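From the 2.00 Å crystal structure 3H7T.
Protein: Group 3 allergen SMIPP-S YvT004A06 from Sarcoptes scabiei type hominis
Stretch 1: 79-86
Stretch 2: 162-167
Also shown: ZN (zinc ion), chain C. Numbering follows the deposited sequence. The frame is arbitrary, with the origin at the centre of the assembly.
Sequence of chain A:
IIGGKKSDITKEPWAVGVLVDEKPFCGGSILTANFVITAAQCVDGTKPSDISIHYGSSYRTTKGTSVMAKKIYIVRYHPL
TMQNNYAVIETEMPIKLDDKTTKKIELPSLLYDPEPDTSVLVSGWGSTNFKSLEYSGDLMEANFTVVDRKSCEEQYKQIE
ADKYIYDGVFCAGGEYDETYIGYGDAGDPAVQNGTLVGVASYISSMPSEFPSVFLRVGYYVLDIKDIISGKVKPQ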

# COMPACT_ATOMS: atom_id res chain seq x y z
N PRO A 79 -1.46 -16.15 1.77
CA PRO A 79 -0.90 -15.79 0.45
C PRO A 79 -1.68 -16.37 -0.73
O PRO A 79 -1.64 -15.80 -1.81
CB PRO A 79 0.54 -16.32 0.49
CG PRO A 79 0.63 -17.23 1.65
CD PRO A 79 -0.49 -16.89 2.61
N LEU A 80 -2.40 -17.48 -0.54
CA LEU A 80 -3.15 -18.10 -1.64
C LEU A 80 -4.28 -17.22 -2.16
O LEU A 80 -4.47 -17.08 -3.37
CB LEU A 80 -3.67 -19.48 -1.25
CG LEU A 80 -2.64 -20.61 -1.14
CD1 LEU A 80 -3.33 -21.91 -0.71
CD2 LEU A 80 -1.86 -20.81 -2.44
N THR A 81 -5.03 -16.62 -1.24
CA THR A 81 -6.13 -15.74 -1.60
C THR A 81 -5.72 -14.29 -1.44
O THR A 81 -6.45 -13.39 -1.84
CB THR A 81 -7.35 -15.99 -0.70
OG1 THR A 81 -6.93 -15.93 0.67
CG2 THR A 81 -7.95 -17.35 -1.00
N MET A 82 -4.55 -14.08 -0.84
CA MET A 82 -4.04 -12.76 -0.49
C MET A 82 -4.93 -12.02 0.52
O MET A 82 -4.94 -10.79 0.59
CB MET A 82 -3.75 -11.92 -1.74
CG MET A 82 -2.73 -12.60 -2.68
SD MET A 82 -2.05 -11.50 -3.93
CE MET A 82 -0.98 -10.48 -2.92
N GLN A 83 -5.66 -12.81 1.31
CA GLN A 83 -6.53 -12.27 2.36
C GLN A 83 -5.70 -11.62 3.45
O GLN A 83 -4.63 -12.13 3.80
CB GLN A 83 -7.34 -13.40 3.01
CG GLN A 83 -8.69 -13.66 2.40
CD GLN A 83 -9.50 -14.66 3.21
OE1 GLN A 83 -10.40 -15.31 2.68
NE2 GLN A 83 -9.20 -14.77 4.51
N ASN A 84 -6.21 -10.52 3.99
CA ASN A 84 -5.56 -9.83 5.11
C ASN A 84 -4.14 -9.40 4.74
O ASN A 84 -3.21 -9.52 5.53
CB ASN A 84 -5.54 -10.71 6.36
CG ASN A 84 -6.85 -11.46 6.58
OD1 ASN A 84 -7.94 -10.88 6.47
ND2 ASN A 84 -6.75 -12.75 6.87
N ASN A 85 -4.01 -8.87 3.52
CA ASN A 85 -2.71 -8.52 2.95
C ASN A 85 -2.22 -7.15 3.47
O ASN A 85 -2.15 -6.18 2.72
CB ASN A 85 -2.81 -8.56 1.42
CG ASN A 85 -1.49 -8.29 0.72
OD1 ASN A 85 -0.42 -8.29 1.33
ND2 ASN A 85 -1.58 -8.05 -0.59
N TYR A 86 -1.89 -7.10 4.75
CA TYR A 86 -1.25 -5.92 5.34
C TYR A 86 -0.20 -6.33 6.36
O TYR A 86 -0.27 -7.41 6.96
CB TYR A 86 -2.28 -4.97 5.95
CG TYR A 86 -3.00 -5.56 7.16
CD1 TYR A 86 -2.64 -5.20 8.45
CD2 TYR A 86 -4.04 -6.48 7.00
CE1 TYR A 86 -3.29 -5.73 9.56
CE2 TYR A 86 -4.69 -7.03 8.10
CZ TYR A 86 -4.31 -6.64 9.38
OH TYR A 86 -4.96 -7.17 10.47
N ASP A 162 -11.89 -14.56 -8.84
CA ASP A 162 -12.79 -13.94 -7.87
C ASP A 162 -12.40 -14.18 -6.40
O ASP A 162 -12.87 -13.47 -5.53
CB ASP A 162 -14.24 -14.38 -8.12
CG ASP A 162 -14.39 -15.89 -8.26
OD1 ASP A 162 -15.13 -16.46 -7.44
OD2 ASP A 162 -13.77 -16.50 -9.17
N LYS A 163 -11.51 -15.14 -6.16
CA LYS A 163 -11.00 -15.43 -4.81
C LYS A 163 -10.23 -14.26 -4.17
O LYS A 163 -10.11 -14.19 -2.94
CB LYS A 163 -10.10 -16.68 -4.83
CG LYS A 163 -8.72 -16.43 -5.47
CD LYS A 163 -7.72 -17.53 -5.20
CE LYS A 163 -7.69 -18.55 -6.31
NZ LYS A 163 -6.59 -19.52 -6.10
N TYR A 164 -9.68 -13.38 -5.00
CA TYR A 164 -8.93 -12.21 -4.51
C TYR A 164 -9.83 -11.07 -4.03
O TYR A 164 -9.35 -10.16 -3.34
CB TYR A 164 -7.96 -11.68 -5.58
CG TYR A 164 -6.91 -12.69 -6.01
CD1 TYR A 164 -6.07 -13.29 -5.07
CD2 TYR A 164 -6.77 -13.04 -7.35
CE1 TYR A 164 -5.10 -14.22 -5.46
CE2 TYR A 164 -5.81 -13.97 -7.75
CZ TYR A 164 -4.98 -14.56 -6.80
OH TYR A 164 -4.03 -15.47 -7.19
N ILE A 165 -11.11 -11.12 -4.39
CA ILE A 165 -12.06 -10.04 -4.06
C ILE A 165 -12.99 -10.46 -2.92
O ILE A 165 -13.76 -11.42 -3.03
CB ILE A 165 -12.90 -9.61 -5.31
CG1 ILE A 165 -12.01 -9.50 -6.58
CG2 ILE A 165 -13.70 -8.32 -5.02
CD1 ILE A 165 -10.96 -8.39 -6.53
N TYR A 166 -12.92 -9.71 -1.82
CA TYR A 166 -13.69 -10.03 -0.61
C TYR A 166 -13.92 -8.72 0.15
O TYR A 166 -13.43 -7.67 -0.28
CB TYR A 166 -12.97 -11.11 0.21
CG TYR A 166 -11.71 -10.65 0.89
CD1 TYR A 166 -11.67 -10.48 2.27
CD2 TYR A 166 -10.55 -10.35 0.15
CE1 TYR A 166 -10.52 -10.04 2.90
CE2 TYR A 166 -9.40 -9.91 0.78
CZ TYR A 166 -9.39 -9.75 2.15
OH TYR A 166 -8.27 -9.30 2.80
N ASP A 167 -14.64 -8.74 1.27
CA ASP A 167 -15.01 -7.49 1.95
C ASP A 167 -13.82 -6.69 2.48
O ASP A 167 -13.92 -5.48 2.70
CB ASP A 167 -16.01 -7.74 3.09
CG ASP A 167 -17.34 -8.30 2.61
OD1 ASP A 167 -17.75 -8.06 1.45
OD2 ASP A 167 -17.99 -8.99 3.42
ZN ZN C . -18.92 -9.47 0.70
O HOH W 1 -6.89 -10.21 -2.17
O HOH W 2 -6.12 -8.61 1.47

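The two stretches lie far apart in sequence yet meet over a modest 344 Å² of buried surface, counting both sides. Stretch 1 has no regular helix or strand, and stretch 2 begins as a short 3-10 segment, residues 162-164, secured by the bond from Ile-165 N to Asp-162 O at 3.1 Å. No backbone-to-backbone hydrogen bond joins them. The chains come nearest at Thr-81 and Tyr-164, whose CA atoms are 5.4 Å apart. Much of the contact is made by side chains of stretch 2 reaching the irregular backbone of stretch 1.

The one direct hydrogen bond between the stretches runs from Asn-84 N to Tyr-166 OH, 2.7 Å long and nearly straight at 166°. In a segment without regular structure, an amide must often look beyond its own backbone for an acceptor, and a tyrosine can supply one at the end of a long, rigid side chain. Tyr-166 points its CA-to-CB bond toward stretch 1 and, with chi1 in the p well, has more of its area covered there than any other residue of the pair.

Water extends this polar link. Water 2 lies 2.6 Å from Tyr-166 OH, donates to Met-82 O at 2.6 Å and accepts from Asn-85 N at 3.0 Å, tying the phenol to two more backbone groups. Water 1 sits between the two backbones, 3.2 Å from Thr-81 O and 2.7 Å from Tyr-164 O, placed to donate to either; with further acceptors elsewhere in the structure it has fewer protons than partners.

The aromatic contacts use the two tyrosines differently. Over one face of the Tyr-166 ring sits the aliphatic part of Gln-83: its CG is 4.0 Å from the ring centroid and only 12° off the normal, a CH-pi contact. Glutamine suits the place because its methylenes can cover a ring while its amide lies farther along the chain. At Tyr-164, Thr-81 O approaches the ring edge, 3.3 Å from CD1, where the slightly positive ring hydrogens favour a carbonyl oxygen. Met-82 CG packs 4.0 Å from Tyr-164 CE1, and Met-82 SD lies obliquely, 5.1 Å from the ring centroid. The flexible, polarizable thioether chain adapts well to an aromatic neighbour, although its end leads away from stretch 2.

Looser van der Waals contacts flank this region. The methylenes of Lys-163 bring CD to 3.8 Å from Leu-80 O and 4.2 Å from Thr-81 CG2. Within stretch 1, a weak hydrogen bond from Gln-83 N to Thr-81 OG1, 3.4 Å, reaches past Met-82.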